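Local coordinates for hypothetical protein (PDB 2IL5), which is of unknown function but has a helix-grip fold resembling that of Bet v 1-like proteins and may bind a small hydrophobic ligand, at residues N11-E17 / Y123-E129; E17-L21 / F154-F158; S25-V29 / G117-L121; V29-W33 / I106-F110; G60-R64 / M92-M96. All blocks are in the same frame, centred on the assembly; numbering follows the deposited sequence.

How the contacts relate
All five contacts use one antiparallel sheet, whose order is 12-22, 118-128, 104-112, 89-94, 74-85, 62-68, 50-55. Contact 1 pairs the first two of these strands, and contact 2 continues along strand 12-22 to the long C-terminal helix 136-166, with centres about 16 Å apart. Contacts 3 and 4, about 8 Å apart and sharing V29, set the short helix 26-32 against strands 118-128 and 104-112. Contact 5, about 22 Å from contact 3, spans strand 74-85. Along the chain, contacts 3, 4 and 5 fall inside the loops closed by contacts 1 and 2, so the N-terminal strand and C-terminal helix close the fold round the rest.

Contact 1: N11-E17 / Y123-E129; sequences NEHVEVE and YYRSLVE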
# COMPACT_ATOMS: atom_id res chain seq x y z
N ASN A 11 21.88 5.88 -1.93
CA ASN A 11 20.48 5.67 -2.23
C ASN A 11 19.63 6.54 -1.32
O ASN A 11 19.88 6.58 -0.11
CB ASN A 11 20.10 4.22 -2.00
CG ASN A 11 20.69 3.26 -3.03
OD1 ASN A 11 21.27 3.67 -4.06
ND2 ASN A 11 20.54 1.97 -2.77
N GLU A 12 18.65 7.23 -1.91
CA GLU A 12 17.77 8.14 -1.17
C GLU A 12 16.36 7.64 -1.29
O GLU A 12 16.06 6.85 -2.18
CB GLU A 12 17.84 9.57 -1.73
CG GLU A 12 19.19 10.22 -1.65
CD GLU A 12 19.35 11.38 -2.63
OE1 GLU A 12 18.34 11.91 -3.14
OE2 GLU A 12 20.50 11.79 -2.88
N HIS A 13 15.51 8.14 -0.38
CA HIS A 13 14.13 7.74 -0.28
C HIS A 13 13.24 8.63 -1.12
O HIS A 13 13.47 9.82 -1.22
CB HIS A 13 13.67 7.85 1.18
CG HIS A 13 14.35 6.89 2.12
ND1 HIS A 13 13.98 5.56 2.22
CD2 HIS A 13 15.32 7.08 3.03
CE1 HIS A 13 14.73 4.97 3.13
NE2 HIS A 13 15.55 5.87 3.64
N VAL A 14 12.21 8.06 -1.73
CA VAL A 14 11.08 8.88 -2.06
C VAL A 14 9.97 8.64 -1.02
O VAL A 14 9.82 7.54 -0.48
CB VAL A 14 10.60 8.80 -3.53
CG1 VAL A 14 11.78 8.99 -4.50
CG2 VAL A 14 9.91 7.54 -3.80
N GLU A 15 9.20 9.71 -0.78
CA GLU A 15 8.10 9.69 0.11
C GLU A 15 6.82 10.12 -0.58
O GLU A 15 6.77 11.14 -1.25
CB GLU A 15 8.41 10.59 1.33
CG GLU A 15 9.59 10.05 2.09
CD GLU A 15 10.04 10.94 3.20
OE1 GLU A 15 10.59 12.01 2.93
OE2 GLU A 15 9.86 10.56 4.38
N VAL A 16 5.77 9.33 -0.35
CA VAL A 16 4.47 9.60 -0.90
C VAL A 16 3.51 9.91 0.26
O VAL A 16 3.46 9.19 1.24
CB VAL A 16 4.00 8.41 -1.85
CG1 VAL A 16 2.54 8.51 -2.20
CG2 VAL A 16 4.88 8.39 -3.15
N GLU A 17 2.78 11.01 0.13
CA GLU A 17 1.85 11.42 1.16
C GLU A 17 0.52 11.60 0.49
O GLU A 17 0.40 12.42 -0.42
CB GLU A 17 2.30 12.72 1.83
CG GLU A 17 3.55 12.53 2.70
CD GLU A 17 4.01 13.83 3.30
OE1 GLU A 17 4.49 14.69 2.53
OE2 GLU A 17 3.89 13.99 4.54
N TYR A 123 1.11 7.47 4.36
CA TYR A 123 2.52 7.81 4.14
C TYR A 123 3.26 6.59 3.61
O TYR A 123 3.07 5.51 4.12
CB TYR A 123 3.16 8.25 5.46
CG TYR A 123 4.67 8.31 5.41
CD1 TYR A 123 5.32 9.42 4.88
CD2 TYR A 123 5.46 7.26 5.90
CE1 TYR A 123 6.75 9.50 4.85
CE2 TYR A 123 6.85 7.34 5.89
CZ TYR A 123 7.50 8.48 5.36
OH TYR A 123 8.88 8.55 5.29
N TYR A 124 4.11 6.76 2.61
CA TYR A 124 4.90 5.68 2.06
C TYR A 124 6.33 6.14 1.83
O TYR A 124 6.55 7.25 1.31
CB TYR A 124 4.28 5.24 0.75
CG TYR A 124 5.09 4.33 -0.18
CD1 TYR A 124 5.09 2.94 -0.02
CD2 TYR A 124 5.78 4.88 -1.28
CE1 TYR A 124 5.77 2.09 -0.93
CE2 TYR A 124 6.50 4.06 -2.17
CZ TYR A 124 6.47 2.68 -2.01
OH TYR A 124 7.19 1.90 -2.92
N ARG A 125 7.28 5.28 2.20
CA ARG A 125 8.71 5.54 2.00
C ARG A 125 9.37 4.39 1.23
O ARG A 125 9.19 3.22 1.57
CB ARG A 125 9.40 5.75 3.32
CG ARG A 125 10.75 6.37 3.12
CD ARG A 125 11.52 6.62 4.38
NE ARG A 125 11.65 5.52 5.32
CZ ARG A 125 10.97 5.41 6.47
NH1 ARG A 125 10.02 6.29 6.82
NH2 ARG A 125 11.20 4.40 7.27
N SER A 126 10.10 4.72 0.17
CA SER A 126 10.78 3.71 -0.62
C SER A 126 12.16 4.16 -1.05
O SER A 126 12.32 5.28 -1.49
CB SER A 126 9.99 3.38 -1.89
OG SER A 126 10.66 2.34 -2.60
N LEU A 127 13.15 3.29 -0.94
CA LEU A 127 14.54 3.61 -1.30
C LEU A 127 14.73 3.49 -2.77
O LEU A 127 14.42 2.44 -3.31
CB LEU A 127 15.51 2.63 -0.64
CG LEU A 127 16.23 3.14 0.57
CD1 LEU A 127 17.08 2.02 1.06
CD2 LEU A 127 17.10 4.35 0.20
N VAL A 128 15.21 4.54 -3.42
CA VAL A 128 15.50 4.41 -4.87
C VAL A 128 17.02 4.20 -5.19
O VAL A 128 17.91 4.85 -4.68
CB VAL A 128 14.60 5.33 -5.82
CG1 VAL A 128 13.86 6.39 -5.04
CG2 VAL A 128 15.34 5.87 -7.10
N GLU A 129 17.28 3.18 -5.97
CA GLU A 129 18.65 2.80 -6.22
C GLU A 129 19.28 3.79 -7.20
O GLU A 129 18.69 4.17 -8.23
CB GLU A 129 18.73 1.38 -6.74
CG GLU A 129 19.90 0.61 -6.18
CD GLU A 129 19.56 -0.13 -4.88
OE1 GLU A 129 18.84 0.45 -4.02
OE2 GLU A 129 20.03 -1.30 -4.73
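The imidazole of H13 is sandwiched between two aliphatic groups of strand 123-128. CD2 of L127 stands over the centre of one face, 3.9 Å from the centroid of the H13 ring, while CD of R125 comes over the opposite face, nearer the rim. A flat ring suits this place because both of its faces can take carbon contacts at once. The arginine starts with CG anti to the backbone N (chi1 -165°) and bends only at chi3 (51°), which leaves CD against H13 and carries the guanidinium, its plane at 89° to the imidazole, on toward Y123. There NH1 of R125 donates to OH of Y123, which lies 3.0 Å away in the guanidinium plane. The same hydroxyl turns to OE2 of E15, at the edge of the tyrosine ring, but the modelled separation is too short to be trusted in detail. Charged and polar ends are natural on this largely exposed face.

V14, V16, Y124, S126 and V128 point to the other face, where CB of V16 meets CD2 of Y124 at 4.0 Å. Beta-branched valines favour the extended backbone required here. V14 with S126 and V16 with Y124 are hydrogen-bonded antiparallel pairs; N of V14 reaches O of S126 at 2.8 Å, and N of V16 reaches O of Y124 at 2.8 Å.

Strand 12-22 is outermost in the sheet. Strand 118-128 is bonded on its other side to strand 104-112, through Y123 with E107 and R125 with V105. Helix 136-166 packs on the valine face, where Y146 bonds the hydroxyls of Y124 and S126.

Contact 2: E17-L21 / F154-F158; sequences EIEKL and FELMF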
# COMPACT_ATOMS: atom_id res chain seq x y z
N GLU A 17 2.78 11.01 0.13
CA GLU A 17 1.85 11.42 1.16
C GLU A 17 0.52 11.60 0.49
O GLU A 17 0.40 12.42 -0.42
CB GLU A 17 2.30 12.72 1.83
CG GLU A 17 3.55 12.53 2.70
CD GLU A 17 4.01 13.83 3.30
OE1 GLU A 17 4.49 14.69 2.53
OE2 GLU A 17 3.89 13.99 4.54
N ILE A 18 -0.46 10.83 0.92
CA ILE A 18 -1.80 10.90 0.34
C ILE A 18 -2.87 11.08 1.42
O ILE A 18 -2.89 10.37 2.42
CB ILE A 18 -2.13 9.66 -0.58
CG1 ILE A 18 -1.19 9.63 -1.80
CG2 ILE A 18 -3.62 9.70 -1.00
CD1 ILE A 18 -1.38 8.44 -2.75
N GLU A 19 -3.75 12.06 1.22
CA GLU A 19 -4.93 12.24 2.08
C GLU A 19 -6.21 11.90 1.30
O GLU A 19 -6.44 12.44 0.21
CB GLU A 19 -5.03 13.67 2.62
CG GLU A 19 -6.33 13.93 3.38
CD GLU A 19 -6.46 15.34 3.92
OE1 GLU A 19 -5.70 16.24 3.51
OE2 GLU A 19 -7.34 15.54 4.78
N LYS A 20 -7.02 11.00 1.85
CA LYS A 20 -8.37 10.73 1.31
C LYS A 20 -9.46 10.97 2.36
O LYS A 20 -9.30 10.61 3.52
CB LYS A 20 -8.48 9.29 0.82
CG LYS A 20 -7.58 8.96 -0.35
CD LYS A 20 -8.04 9.71 -1.56
CE LYS A 20 -7.09 9.50 -2.71
NZ LYS A 20 -7.66 10.16 -3.92
N LEU A 21 -10.57 11.57 1.92
CA LEU A 21 -11.79 11.76 2.73
C LEU A 21 -12.93 10.86 2.21
O LEU A 21 -13.34 10.96 1.06
CB LEU A 21 -12.24 13.22 2.72
CG LEU A 21 -11.30 14.29 3.30
CD1 LEU A 21 -11.86 15.70 3.06
CD2 LEU A 21 -11.03 14.11 4.78
N PHE A 154 -0.82 4.01 -6.16
CA PHE A 154 -1.61 4.05 -4.93
C PHE A 154 -3.00 4.69 -5.08
O PHE A 154 -3.94 4.18 -4.49
CB PHE A 154 -0.85 4.72 -3.77
CG PHE A 154 0.19 3.84 -3.16
CD1 PHE A 154 -0.17 2.64 -2.54
CD2 PHE A 154 1.54 4.19 -3.24
CE1 PHE A 154 0.81 1.81 -1.97
CE2 PHE A 154 2.51 3.37 -2.68
CZ PHE A 154 2.14 2.18 -2.04
N GLU A 155 -3.11 5.79 -5.82
CA GLU A 155 -4.41 6.36 -6.19
C GLU A 155 -5.32 5.32 -6.80
O GLU A 155 -6.50 5.26 -6.44
CB GLU A 155 -4.29 7.50 -7.20
CG GLU A 155 -3.65 8.79 -6.71
CD GLU A 155 -4.35 9.46 -5.53
OE1 GLU A 155 -5.55 9.21 -5.32
OE2 GLU A 155 -3.71 10.27 -4.83
N LEU A 156 -4.79 4.53 -7.76
CA LEU A 156 -5.60 3.52 -8.46
C LEU A 156 -6.04 2.45 -7.48
O LEU A 156 -7.16 1.95 -7.59
CB LEU A 156 -4.85 2.83 -9.59
CG LEU A 156 -4.74 3.36 -11.00
CD1 LEU A 156 -3.73 2.50 -11.76
CD2 LEU A 156 -6.07 3.39 -11.68
N MSE A 157 -5.15 2.11 -6.55
CA MSE A 157 -5.45 1.16 -5.46
C MSE A 157 -6.52 1.61 -4.47
O MSE A 157 -7.33 0.81 -4.02
CB MSE A 157 -4.20 0.90 -4.64
CG MSE A 157 -3.52 -0.39 -4.97
SE MSE A 157 -2.02 -0.59 -3.74
CE MSE A 157 -0.69 -0.08 -5.01
N PHE A 158 -6.47 2.88 -4.08
CA PHE A 158 -7.39 3.39 -3.08
C PHE A 158 -8.75 3.57 -3.71
O PHE A 158 -9.77 3.49 -3.03
CB PHE A 158 -6.92 4.72 -2.52
CG PHE A 158 -5.61 4.64 -1.82
CD1 PHE A 158 -5.20 3.47 -1.18
CD2 PHE A 158 -4.79 5.75 -1.76
CE1 PHE A 158 -3.98 3.42 -0.51
CE2 PHE A 158 -3.60 5.68 -1.08
CZ PHE A 158 -3.19 4.51 -0.47
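K20 and E155 reach out from strand and helix and meet at their charged ends. NZ of K20 lies 2.7 Å from OE1 of E155, a salt bridge that uses the syn lone pair of the carboxylate oxygen. Both chains turn to get there: the lysine bends at chi2 (-67°), and the glutamate bends at the same torsion (-59°), which brings its carboxylate in toward the strand. A long flexible cation and a long flexible anion suit this partly exposed margin.

Beneath the ion pair, I18 points at the helix. Its extended chain ends in CD1, which rests 3.9 Å from CB of F154 and 3.9 Å from CE2 of F158, filling the angle between residues one helical turn apart. The methyl approaches the F158 ring aslant, and it also lies 3.6 Å from OE2 of E155, so the carboxylate is flanked by carbon on this side. The phenylalanines continue inward to F122, which the F158 ring meets edge-to-face.

The axes of strand 17-21 and helix 154-158 approach to 10.8 Å at an angle of 24°, a distance bridged entirely by side chains. A long C-terminal helix gripped by a curved antiparallel sheet is the hallmark of the helix-grip fold of the Bet v 1-like clan.

Contact 3: S25-V29 / G117-L121; sequences SPELV and GTQML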
# COMPACT_ATOMS: atom_id res chain seq x y z
N SER A 25 -17.24 4.85 7.73
CA SER A 25 -16.67 4.84 9.09
C SER A 25 -15.18 4.38 9.12
O SER A 25 -14.76 3.58 8.25
CB SER A 25 -17.52 3.96 10.02
OG SER A 25 -17.31 2.59 9.74
N PRO A 26 -14.37 4.90 10.08
CA PRO A 26 -12.96 4.47 10.21
C PRO A 26 -12.83 2.97 10.27
O PRO A 26 -11.96 2.39 9.64
CB PRO A 26 -12.52 5.10 11.54
CG PRO A 26 -13.30 6.34 11.60
CD PRO A 26 -14.69 5.95 11.05
N GLU A 27 -13.71 2.35 11.04
CA GLU A 27 -13.87 0.91 11.07
C GLU A 27 -14.01 0.21 9.71
O GLU A 27 -13.46 -0.88 9.53
CB GLU A 27 -15.09 0.55 11.90
CG GLU A 27 -15.71 -0.77 11.49
CD GLU A 27 -16.67 -1.32 12.50
OE1 GLU A 27 -17.62 -0.60 12.87
OE2 GLU A 27 -16.47 -2.49 12.89
N LEU A 28 -14.80 0.79 8.80
CA LEU A 28 -14.98 0.21 7.45
C LEU A 28 -13.72 0.36 6.60
O LEU A 28 -13.34 -0.57 5.89
CB LEU A 28 -16.21 0.75 6.73
CG LEU A 28 -17.57 0.19 7.19
CD1 LEU A 28 -18.66 0.83 6.38
CD2 LEU A 28 -17.69 -1.36 7.10
N VAL A 29 -13.08 1.53 6.67
CA VAL A 29 -11.80 1.74 5.99
C VAL A 29 -10.66 0.90 6.59
O VAL A 29 -9.86 0.33 5.84
CB VAL A 29 -11.42 3.23 5.91
CG1 VAL A 29 -10.15 3.39 5.07
CG2 VAL A 29 -12.58 4.01 5.27
N GLY A 117 -17.32 9.75 7.46
CA GLY A 117 -16.73 8.65 8.19
C GLY A 117 -15.30 8.94 8.56
O GLY A 117 -14.98 9.19 9.71
N THR A 118 -14.41 8.91 7.57
CA THR A 118 -12.97 8.91 7.86
C THR A 118 -12.12 9.80 6.98
O THR A 118 -12.36 9.94 5.78
CB THR A 118 -12.39 7.46 8.02
OG1 THR A 118 -11.01 7.34 7.54
CG2 THR A 118 -13.24 6.48 7.36
N GLN A 119 -11.16 10.45 7.64
CA GLN A 119 -9.96 10.97 7.00
C GLN A 119 -8.84 9.93 7.02
O GLN A 119 -8.42 9.45 8.08
CB GLN A 119 -9.47 12.22 7.72
CG GLN A 119 -8.29 12.88 7.07
CD GLN A 119 -7.78 14.04 7.88
OE1 GLN A 119 -7.91 14.06 9.10
NE2 GLN A 119 -7.19 15.02 7.20
N MSE A 120 -8.34 9.59 5.84
CA MSE A 120 -7.28 8.62 5.75
C MSE A 120 -6.03 9.31 5.29
O MSE A 120 -5.99 9.90 4.21
CB MSE A 120 -7.66 7.49 4.80
CG MSE A 120 -6.61 6.38 4.73
SE MSE A 120 -6.99 5.06 3.33
CE MSE A 120 -6.28 5.94 1.77
N LEU A 121 -5.01 9.23 6.16
CA LEU A 121 -3.70 9.80 5.92
C LEU A 121 -2.63 8.68 5.70
O LEU A 121 -2.28 7.90 6.61
CB LEU A 121 -3.31 10.77 7.03
CG LEU A 121 -4.33 11.90 7.30
CD1 LEU A 121 -4.07 12.59 8.64
CD2 LEU A 121 -4.32 12.91 6.15
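A beta bulge and a capped helix start meet here, where helix 26-32 follows strand 12-22 in the helix-grip fold and comes up against the start of strand 118-128. G117 and T118 together face Y22, forming a classic bulge, and S25 and P26 lie against it. Glycine, having no side chain, lets the backbones come close: CA of G117 is 3.9 Å from N of S25.

S25 is the N-cap. Its OG, brought round by a chi1 of 74°, lies 3.2 Å from N of L28 and gives that amide a capping acceptor beside its weak bond to the S25 carbonyl. Serine is apt here, since its short side chain can fold back on the helix end. P26, which has no N-H to satisfy, fits the first position of the helix. Its CD lies 3.5 Å from O of G117, and its ring slides past T118, the two side chains running in opposite directions.

T118 carries much of the apolar touch. It faces the helix, and its CG2 methyl sits 3.3 Å from CG2 of V29; a chi1 of 147°, away from a staggered value, goes with this tight approach and suggests local crowding. V29 also reaches Y22, F24 and M161 of helix 136-166, so this methyl pair lies in a well-filled corner of the core. The next inward-facing residue along the strand is M120, a selenomethionine whose chain bends at chi3. Its long, pliant side chain adapts to a crowded interior, and its SE comes within 4.0 Å of CG1 of V29.

Contact 4: V29-W33 / I106-F110; sequences VYEAW and IEVEF
The carbonyl O of Y30 is gripped twice: N of W33 donates to it at 3.1 Å, and OG1 of T34 is hydrogen-bonded to it as well. These bonds hold the backbone from Y30 to T34, where Y30 and W33 face strand 104-112 of the helix-grip fold. Together with F110 the two make an aromatic cluster, and no hydrogen bond joins the segments.

F110 is its centre. CA of Y30 stands over the face of the F110 ring, 4.3 Å from the centroid, while the tyrosine ring itself, at 89° to the phenylalanine, lies with CD2 3.6 Å from CE1 of F110. V29 adds CG1 at 3.6 Å from CE2 of F110. Toward W33 the roles change: the edge of F110 is directed at the face of the indole in an offset edge-to-face pair, the planes at 61°, with CZ of F110 3.5 Å from CD1 of W33. Large flat rings can fill the interior with few gaps because each offers both faces and edges.

The indole then extends along the strand. On the same face as F110, the chi1 of V108 (62°) sends CG1 over the middle of the six-membered ring while CG2 reaches CZ2. M120, M92, W42 and F158 pack round the same tryptophan, joining sheet and helix 136-166 in one apolar core. NE1 of W33 is buried without a polar partner in the model, an energetic cost that the surrounding apolar contacts probably offset. At the far end, CG2 of I106 touches CZ3 of W33 at 3.8 Å.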
# COMPACT_ATOMS: atom_id res chain seq x y z
N VAL A 29 -13.08 1.53 6.67
CA VAL A 29 -11.80 1.74 5.99
C VAL A 29 -10.66 0.90 6.59
O VAL A 29 -9.86 0.33 5.84
CB VAL A 29 -11.42 3.23 5.91
CG1 VAL A 29 -10.15 3.39 5.07
CG2 VAL A 29 -12.58 4.01 5.27
N TYR A 30 -10.59 0.82 7.91
CA TYR A 30 -9.55 0.06 8.61
C TYR A 30 -9.67 -1.41 8.24
O TYR A 30 -8.68 -2.06 7.99
CB TYR A 30 -9.63 0.26 10.12
CG TYR A 30 -8.62 -0.53 10.95
CD1 TYR A 30 -8.97 -1.77 11.54
CD2 TYR A 30 -7.32 -0.03 11.17
CE1 TYR A 30 -8.05 -2.50 12.28
CE2 TYR A 30 -6.39 -0.75 11.91
CZ TYR A 30 -6.74 -1.98 12.47
OH TYR A 30 -5.80 -2.68 13.23
N GLU A 31 -10.89 -1.93 8.24
CA GLU A 31 -11.16 -3.29 7.81
C GLU A 31 -10.59 -3.63 6.41
O GLU A 31 -10.05 -4.74 6.22
CB GLU A 31 -12.67 -3.55 7.83
CG GLU A 31 -13.07 -5.03 7.69
CD GLU A 31 -14.61 -5.28 7.82
OE1 GLU A 31 -15.42 -4.69 7.08
OE2 GLU A 31 -14.98 -6.10 8.68
N ALA A 32 -10.70 -2.70 5.46
CA ALA A 32 -10.18 -2.90 4.09
C ALA A 32 -8.71 -3.30 4.07
O ALA A 32 -8.28 -4.06 3.18
CB ALA A 32 -10.39 -1.64 3.26
N TRP A 33 -7.96 -2.82 5.08
CA TRP A 33 -6.51 -2.92 5.21
C TRP A 33 -6.09 -4.16 5.97
O TRP A 33 -4.92 -4.50 5.99
CB TRP A 33 -5.90 -1.69 5.94
CG TRP A 33 -5.75 -0.45 5.04
CD1 TRP A 33 -6.73 0.50 4.76
CD2 TRP A 33 -4.57 -0.02 4.34
NE1 TRP A 33 -6.21 1.49 3.94
CE2 TRP A 33 -4.90 1.18 3.65
CE3 TRP A 33 -3.27 -0.54 4.21
CZ2 TRP A 33 -3.95 1.88 2.86
CZ3 TRP A 33 -2.33 0.15 3.40
CH2 TRP A 33 -2.68 1.33 2.74
N ILE A 106 4.90 1.48 4.70
CA ILE A 106 3.57 2.12 4.69
C ILE A 106 3.14 2.51 6.12
O ILE A 106 3.19 1.69 7.02
CB ILE A 106 2.51 1.17 4.07
CG1 ILE A 106 2.71 1.11 2.54
CG2 ILE A 106 1.06 1.61 4.44
CD1 ILE A 106 1.79 0.06 1.81
N GLU A 107 2.74 3.76 6.33
CA GLU A 107 2.11 4.16 7.60
C GLU A 107 0.82 4.87 7.24
O GLU A 107 0.84 5.84 6.50
CB GLU A 107 3.01 5.03 8.44
CG GLU A 107 4.30 4.31 8.83
CD GLU A 107 5.33 5.15 9.51
OE1 GLU A 107 5.20 6.39 9.56
OE2 GLU A 107 6.30 4.55 10.07
N VAL A 108 -0.31 4.33 7.70
CA VAL A 108 -1.59 4.86 7.32
C VAL A 108 -2.46 5.07 8.58
O VAL A 108 -2.69 4.15 9.37
CB VAL A 108 -2.30 4.01 6.19
CG1 VAL A 108 -2.58 2.59 6.65
CG2 VAL A 108 -3.62 4.70 5.71
N GLU A 109 -2.92 6.31 8.77
CA GLU A 109 -3.75 6.66 9.89
C GLU A 109 -5.19 7.00 9.47
O GLU A 109 -5.40 7.66 8.45
CB GLU A 109 -3.10 7.79 10.69
CG GLU A 109 -3.35 7.64 12.19
CD GLU A 109 -2.66 8.67 13.05
OE1 GLU A 109 -1.82 9.46 12.55
OE2 GLU A 109 -2.94 8.64 14.27
N PHE A 110 -6.15 6.55 10.28
CA PHE A 110 -7.59 6.74 10.06
C PHE A 110 -8.20 7.65 11.16
O PHE A 110 -8.10 7.33 12.34
CB PHE A 110 -8.30 5.37 10.04
CG PHE A 110 -7.61 4.36 9.18
CD1 PHE A 110 -6.73 3.43 9.74
CD2 PHE A 110 -7.78 4.37 7.80
CE1 PHE A 110 -6.03 2.51 8.93
CE2 PHE A 110 -7.10 3.45 6.99
CZ PHE A 110 -6.23 2.52 7.56

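Contact 5: G60-R64 / M92-M96; sequences GGKYR and MTIGM
Y63 and T93 supply the hydrogen bond of this contact. OH of Y63 donates to the backbone O of T93 at 2.7 Å, arriving in the carbonyl plane on a lone pair, with a C=O...donor angle of 141°. Segments 62-64 and 92-94, whose axes approach to 9.2 Å, do not pair directly because strand 74-85 runs between them; a tyrosine is long enough to reach over it. Its chi1 of 72° swings the ring toward strand 89-94. OG1 of T93 donates to O of G95 at 2.6 Å and is also bonded to N of I80, linking T93 to the chain after the strand and to strand 74-85.

Apolar contact comes from CE of M92, a selenomethionine, 3.2 Å from CE1 of Y63 and oblique to the ring. The CD1 methyl of I94 packs on the hydroxyl, 3.6 Å from OH of Y63. On the other face of the sheet, over I80, K62 crosses M96, also selenomethionine, with CD of K62 3.7 Å from CE of M96; the lysine's charged end is salt-bridged to E78.

One directional bond among pliable chains probably fixes the tyrosine on the inner face, while K62 and M96 meet on the outer face.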
# COMPACT_ATOMS: atom_id res chain seq x y z
N GLY A 60 3.88 -8.17 13.83
CA GLY A 60 4.92 -9.18 13.52
C GLY A 60 4.47 -10.29 12.57
O GLY A 60 5.25 -11.18 12.23
N GLY A 61 3.20 -10.26 12.18
CA GLY A 61 2.65 -11.25 11.26
C GLY A 61 2.96 -10.99 9.78
O GLY A 61 3.00 -9.84 9.34
N LYS A 62 3.13 -12.06 9.02
CA LYS A 62 3.46 -11.97 7.59
C LYS A 62 2.23 -11.93 6.69
O LYS A 62 1.19 -12.52 7.00
CB LYS A 62 4.37 -13.12 7.20
CG LYS A 62 4.74 -13.13 5.69
CD LYS A 62 5.64 -14.30 5.29
CE LYS A 62 5.67 -14.44 3.79
NZ LYS A 62 6.41 -15.68 3.40
N TYR A 63 2.35 -11.24 5.56
CA TYR A 63 1.40 -11.41 4.49
C TYR A 63 2.14 -11.73 3.20
O TYR A 63 3.30 -11.32 3.00
CB TYR A 63 0.45 -10.20 4.33
CG TYR A 63 1.14 -8.99 3.75
CD1 TYR A 63 1.75 -8.04 4.58
CD2 TYR A 63 1.22 -8.82 2.37
CE1 TYR A 63 2.41 -6.94 4.03
CE2 TYR A 63 1.88 -7.75 1.81
CZ TYR A 63 2.47 -6.80 2.63
OH TYR A 63 3.13 -5.73 2.05
N ARG A 64 1.48 -12.52 2.34
CA ARG A 64 2.04 -12.90 1.05
C ARG A 64 0.98 -12.88 -0.07
O ARG A 64 0.02 -13.66 -0.05
CB ARG A 64 2.70 -14.26 1.15
CG ARG A 64 3.42 -14.63 -0.08
CD ARG A 64 3.96 -16.04 0.01
NE ARG A 64 4.85 -16.33 -1.12
CZ ARG A 64 4.49 -17.09 -2.15
NH1 ARG A 64 5.32 -17.31 -3.15
NH2 ARG A 64 3.28 -17.63 -2.16
N MSE A 92 2.96 -1.06 8.17
CA MSE A 92 3.33 -2.29 7.54
C MSE A 92 4.53 -2.07 6.61
O MSE A 92 4.86 -0.92 6.25
CB MSE A 92 2.11 -2.91 6.82
CG MSE A 92 1.57 -2.11 5.67
SE MSE A 92 -0.12 -2.68 5.02
CE MSE A 92 0.42 -4.45 4.44
N THR A 93 5.20 -3.18 6.28
CA THR A 93 6.21 -3.18 5.23
C THR A 93 5.72 -3.77 3.89
O THR A 93 4.79 -4.62 3.82
CB THR A 93 7.51 -3.91 5.62
OG1 THR A 93 7.34 -5.32 5.49
CG2 THR A 93 7.99 -3.56 7.01
N ILE A 94 6.33 -3.23 2.84
CA ILE A 94 6.34 -3.80 1.48
C ILE A 94 7.77 -4.27 1.30
O ILE A 94 8.70 -3.48 1.27
CB ILE A 94 6.00 -2.78 0.43
CG1 ILE A 94 4.57 -2.30 0.60
CG2 ILE A 94 6.13 -3.39 -0.98
CD1 ILE A 94 3.56 -3.09 -0.29
N GLY A 95 7.97 -5.58 1.26
CA GLY A 95 9.32 -6.11 1.37
C GLY A 95 9.53 -6.79 2.69
O GLY A 95 9.02 -6.37 3.74
N MSE A 96 10.31 -7.84 2.63
CA MSE A 96 10.47 -8.76 3.73
C MSE A 96 11.80 -8.41 4.48
O MSE A 96 12.89 -8.50 3.89
CB MSE A 96 10.44 -10.17 3.13
CG MSE A 96 9.93 -11.27 4.05
SE MSE A 96 8.18 -11.02 4.89
CE MSE A 96 8.51 -12.20 6.43